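Local coordinates for DUF3863 domain-containing protein (Parabacteroides distasonis, PDB 3LM3) that is of unknown function but is probably a carbohydrate-active enzyme, related to glycoside hydrolases and polysaccharide deacetylases, at residues 181-192 with 407-419. Sequence-based numbering, arbitrary orientation. Where two conformers were deposited one is given.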
loop_
_atom_site.group_PDB
_atom_site.type_symbol
_atom_site.label_atom_id
_atom_site.label_comp_id
_atom_site.label_asym_id
_atom_site.label_seq_id
_atom_site.Cartn_x
_atom_site.Cartn_y
_atom_site.Cartn_z
ATOM N N GLY A 181 3.304 -4.313 13.249
ATOM C CA GLY A 181 3.268 -2.904 12.871
ATOM C C GLY A 181 1.948 -2.163 13.089
ATOM O O GLY A 181 1.520 -1.380 12.221
ATOM N N GLY A 182 1.307 -2.394 14.242
ATOM C CA GLY A 182 0.135 -1.608 14.666
ATOM C C GLY A 182 -1.143 -2.017 13.952
ATOM O O GLY A 182 -1.258 -3.138 13.454
ATOM N N GLY A 183 -2.100 -1.104 13.871
ATOM C CA GLY A 183 -3.316 -1.393 13.136
ATOM C C GLY A 183 -3.705 -0.250 12.240
ATOM O O GLY A 183 -3.769 0.871 12.693
ATOM N N ALA A 184 -3.984 -0.561 10.974
ATOM C CA ALA A 184 -4.668 0.349 10.084
ATOM C C ALA A 184 -5.620 -0.418 9.194
ATOM O O ALA A 184 -5.778 -0.068 8.043
ATOM C CB ALA A 184 -3.651 1.091 9.208
ATOM N N ASP A 185 -6.292 -1.437 9.719
ATOM C CA ASP A 185 -7.268 -2.162 8.914
ATOM C C ASP A 185 -8.571 -1.349 8.848
ATOM O O ASP A 185 -8.800 -0.449 9.646
ATOM C CB ASP A 185 -7.573 -3.583 9.460
ATOM C CG ASP A 185 -8.261 -4.500 8.436
ATOM O OD1 ASP A 185 -8.300 -4.199 7.204
ATOM O OD2 ASP A 185 -8.734 -5.593 8.862
ATOM N N GLY A 186 -9.408 -1.676 7.875
ATOM C CA GLY A 186 -10.745 -1.131 7.749
ATOM C C GLY A 186 -11.026 -0.349 6.493
ATOM O O GLY A 186 -12.205 -0.084 6.174
ATOM N N SER A 187 -9.979 0.090 5.805
ATOM C CA SER A 187 -10.115 0.943 4.628
ATOM C C SER A 187 -10.393 0.154 3.360
ATOM O O SER A 187 -10.225 -1.070 3.332
ATOM C CB SER A 187 -8.857 1.769 4.441
ATOM O OG SER A 187 -7.781 1.022 3.838
ATOM N N PRO A 188 -10.766 0.845 2.275
ATOM C CA PRO A 188 -10.629 0.233 0.951
ATOM C C PRO A 188 -9.176 -0.008 0.616
ATOM O O PRO A 188 -8.292 0.667 1.135
ATOM C CB PRO A 188 -11.208 1.293 -0.020
ATOM C CG PRO A 188 -12.065 2.189 0.879
ATOM C CD PRO A 188 -11.300 2.226 2.183
ATOM N N SER A 189 -8.919 -0.983 -0.254
ATOM C CA SER A 189 -7.569 -1.270 -0.702
ATOM C C SER A 189 -7.224 -0.549 -1.988
ATOM O O SER A 189 -6.053 -0.446 -2.323
ATOM C CB SER A 189 -7.350 -2.756 -0.847
ATOM O OG SER A 189 -8.073 -3.290 -1.929
ATOM N N TYR A 190 -8.208 -0.073 -2.720
ATOM C CA TYR A 190 -7.983 0.712 -3.932
ATOM C C TYR A 190 -8.186 2.182 -3.598
ATOM O O TYR A 190 -8.559 2.536 -2.452
ATOM C CB TYR A 190 -8.878 0.226 -5.080
ATOM C CG TYR A 190 -8.223 -0.699 -6.116
ATOM C CD1 TYR A 190 -7.144 -1.530 -5.795
ATOM C CD2 TYR A 190 -8.749 -0.764 -7.401
ATOM C CE1 TYR A 190 -6.576 -2.354 -6.748
ATOM C CE2 TYR A 190 -8.190 -1.590 -8.369
ATOM C CZ TYR A 190 -7.112 -2.400 -8.031
ATOM O OH TYR A 190 -6.610 -3.293 -8.968
ATOM N N PRO A 191 -7.902 3.068 -4.563
ATOM C CA PRO A 191 -7.751 4.476 -4.193
ATOM C C PRO A 191 -9.058 5.122 -3.786
ATOM O O PRO A 191 -10.133 4.781 -4.292
ATOM C CB PRO A 191 -7.218 5.120 -5.465
ATOM C CG PRO A 191 -6.474 3.968 -6.123
ATOM C CD PRO A 191 -7.373 2.789 -5.916
ATOM N N PHE A 192 -8.967 6.054 -2.837
ATOM C CA PHE A 192 -10.128 6.808 -2.374
ATOM C C PHE A 192 -9.691 8.156 -1.824
ATOM O O PHE A 192 -8.522 8.339 -1.496
ATOM C CB PHE A 192 -10.912 6.036 -1.290
ATOM C CG PHE A 192 -10.113 5.758 -0.018
ATOM C CD1 PHE A 192 -9.207 4.721 0.025
ATOM C CD2 PHE A 192 -10.280 6.538 1.128
ATOM C CE1 PHE A 192 -8.481 4.451 1.169
ATOM C CE2 PHE A 192 -9.535 6.277 2.277
ATOM C CZ PHE A 192 -8.630 5.249 2.292
ATOM N N LYS A 407 -0.771 3.150 18.585
ATOM C CA LYS A 407 -0.413 2.156 17.562
ATOM C C LYS A 407 -1.614 1.630 16.783
ATOM O O LYS A 407 -1.425 1.120 15.688
ATOM C CB LYS A 407 0.365 0.997 18.184
ATOM C CG LYS A 407 1.696 1.435 18.777
ATOM C CD LYS A 407 2.560 0.230 19.108
ATOM C CE LYS A 407 3.850 0.638 19.783
ATOM N NZ LYS A 407 4.923 -0.364 19.506
ATOM N N ASP A 408 -2.817 1.809 17.297
ATOM C CA ASP A 408 -4.025 1.221 16.699
ATOM C C ASP A 408 -4.920 2.285 16.103
ATOM O O ASP A 408 -5.649 2.986 16.787
ATOM C CB ASP A 408 -4.794 0.379 17.725
ATOM C CG ASP A 408 -5.993 -0.370 17.112
ATOM O OD1 ASP A 408 -6.225 -0.273 15.882
ATOM O OD2 ASP A 408 -6.698 -1.073 17.880
ATOM N N TRP A 409 -4.800 2.412 14.776
ATOM C CA TRP A 409 -5.599 3.355 13.992
ATOM C C TRP A 409 -6.677 2.663 13.153
ATOM O O TRP A 409 -7.247 3.273 12.252
ATOM C CB TRP A 409 -4.682 4.187 13.087
ATOM C CG TRP A 409 -3.817 5.140 13.852
ATOM C CD1 TRP A 409 -2.877 4.818 14.778
ATOM C CD2 TRP A 409 -3.807 6.571 13.753
ATOM N NE1 TRP A 409 -2.302 5.954 15.277
ATOM C CE2 TRP A 409 -2.861 7.044 14.672
ATOM C CE3 TRP A 409 -4.537 7.504 13.010
ATOM C CZ2 TRP A 409 -2.622 8.401 14.861
ATOM C CZ3 TRP A 409 -4.264 8.843 13.162
ATOM C CH2 TRP A 409 -3.340 9.282 14.106
ATOM N N SER A 410 -6.962 1.398 13.435
ATOM C CA SER A 410 -7.923 0.665 12.624
ATOM C C SER A 410 -9.327 1.212 12.726
ATOM O O SER A 410 -9.750 1.683 13.780
ATOM C CB SER A 410 -7.926 -0.818 12.982
ATOM O OG SER A 410 -6.659 -1.415 12.698
ATOM N N LEU A 411 -10.043 1.128 11.620
ATOM C CA LEU A 411 -11.458 1.497 11.567
ATOM C C LEU A 411 -12.259 0.199 11.578
ATOM O O LEU A 411 -12.279 -0.562 10.599
ATOM C CB LEU A 411 -11.736 2.356 10.324
ATOM C CG LEU A 411 -13.056 3.135 10.330
ATOM C CD1 LEU A 411 -13.026 4.271 9.293
ATOM C CD2 LEU A 411 -14.272 2.197 10.112
ATOM N N ILE A 412 -12.895 -0.089 12.717
ATOM C CA ILE A 412 -13.577 -1.357 12.943
ATOM C C ILE A 412 -14.915 -1.059 13.594
ATOM O O ILE A 412 -14.987 -0.222 14.528
ATOM C CB ILE A 412 -12.711 -2.251 13.869
ATOM C CG1 ILE A 412 -11.463 -2.717 13.131
ATOM C CG2 ILE A 412 -13.463 -3.492 14.368
ATOM C CD1 ILE A 412 -10.427 -3.466 13.989
ATOM N N ASN A 413 -15.975 -1.681 13.100
ATOM C CA ASN A 413 -17.263 -1.543 13.750
ATOM C C ASN A 413 -17.979 -2.894 13.720
ATOM O O ASN A 413 -17.750 -3.686 14.629
ATOM C CB ASN A 413 -18.071 -0.343 13.219
ATOM C CG ASN A 413 -18.038 -0.203 11.711
ATOM O OD1 ASN A 413 -18.544 -1.042 10.984
ATOM N ND2 ASN A 413 -17.516 0.933 11.251
ATOM N N LYS A 414 -18.747 -3.224 12.691
ATOM C CA LYS A 414 -19.640 -4.405 12.779
ATOM C C LYS A 414 -18.899 -5.765 12.812
ATOM O O LYS A 414 -18.961 -6.496 13.807
ATOM C CB LYS A 414 -20.690 -4.380 11.658
ATOM C CG LYS A 414 -21.550 -3.103 11.611
ATOM C CD LYS A 414 -22.113 -2.717 12.999
ATOM C CE LYS A 414 -23.354 -1.775 12.919
ATOM N NZ LYS A 414 -24.636 -2.489 12.586
ATOM N N ILE A 415 -18.218 -6.108 11.726
ATOM C CA ILE A 415 -17.480 -7.357 11.603
ATOM C C ILE A 415 -16.138 -7.045 10.931
ATOM O O ILE A 415 -16.109 -6.412 9.876
ATOM C CB ILE A 415 -18.255 -8.406 10.741
ATOM C CG1 ILE A 415 -19.642 -8.692 11.370
ATOM C CG2 ILE A 415 -17.488 -9.721 10.592
ATOM C CD1 ILE A 415 -20.477 -9.704 10.615
ATOM N N ASN A 416 -15.048 -7.534 11.528
ATOM C CA ASN A 416 -13.707 -7.304 10.973
ATOM C C ASN A 416 -13.002 -8.630 10.706
ATOM O O ASN A 416 -13.021 -9.528 11.545
ATOM C CB ASN A 416 -12.886 -6.418 11.905
ATOM C CG ASN A 416 -11.429 -6.391 11.522
ATOM O OD1 ASN A 416 -10.657 -7.223 12.005
ATOM N ND2 ASN A 416 -11.073 -5.503 10.589
ATOM N N GLN A 417 -12.330 -8.718 9.553
ATOM C CA GLN A 417 -11.719 -9.966 9.065
ATOM C C GLN A 417 -10.705 -10.600 9.998
ATOM O O GLN A 417 -10.530 -11.810 9.949
ATOM C CB GLN A 417 -11.082 -9.743 7.702
ATOM C CG GLN A 417 -9.866 -8.808 7.723
ATOM C CD GLN A 417 -9.321 -8.513 6.337
ATOM O OE1 GLN A 417 -9.437 -9.347 5.435
ATOM N NE2 GLN A 417 -8.688 -7.340 6.167
ATOM N N LYS A 418 -10.031 -9.814 10.841
ATOM C CA LYS A 418 -9.022 -10.380 11.717
ATOM C C LYS A 418 -9.637 -11.292 12.782
ATOM O O LYS A 418 -8.938 -12.113 13.387
ATOM C CB LYS A 418 -8.173 -9.278 12.360
ATOM C CG LYS A 418 -7.568 -8.288 11.379
ATOM C CD LYS A 418 -6.517 -8.930 10.434
ATOM C CE LYS A 418 -6.092 -7.955 9.392
ATOM N NZ LYS A 418 -4.969 -8.498 8.535
ATOM N N ALA A 419 -10.942 -11.151 13.006
ATOM C CA ALA A 419 -11.691 -12.119 13.838
ATOM C C ALA A 419 -11.189 -12.170 15.284
ATOM O O ALA A 419 -11.132 -13.257 15.894
ATOM C CB ALA A 419 -11.677 -13.522 13.210
#
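With its CG anti to the backbone N (chi1 -163°), Asp185 sends its carboxylate to the amides of Asn416 and Gln417, the latter reaching it on a chain extended beyond CG. Two donors grip OD2 from opposite faces of the carboxylate. Gln417 NE2 comes in on the syn side, 3.2 Å from Asp185 OD2, with the two flat groups turned 24° apart, and adds a weak bond to OD1. Asn416 ND2 descends from above the carboxylate plane to 2.9 Å from Asp185 OD2, its amide turned 76° against that plane. Asn416 OD1 meanwhile takes the N-H of Lys418 in an Asx turn, which steadies the amide. Arg368, from strand 367-374, forms a salt bridge with OD1.

Backbone bonds and one serine hydroxyl carry the rest. Gly183 N donates to Lys407 O (3.0 Å) and Gly183 O accepts from Trp409 N (2.8 Å), the two hydrogen bonds of an isolated beta bridge with Asp408, an example of strand-like pairing between irregular loops. Farther along, in the conformer given, Asp185 N donates to Ser410 OG (3.0 Å), and Leu411 N returns a bond to Asp185 O (2.8 Å). A CB at Gly182 or Gly186 would run into the carbonyl oxygen of Lys407 or Leu411, respectively. An alanine in place of Asp185 would probably leave both amides without the carboxylate they grip, Arg368 without its salt-bridge partner and the Gln417 amide freer to turn.

The pairing joins the loop after strand 168-172 to the one following strand 383-389, tying the DUF3863 and DUF3864 regions together. The buried carboxylate has both oxygens engaged, so one acidic group links the two loops to a third part of the chain.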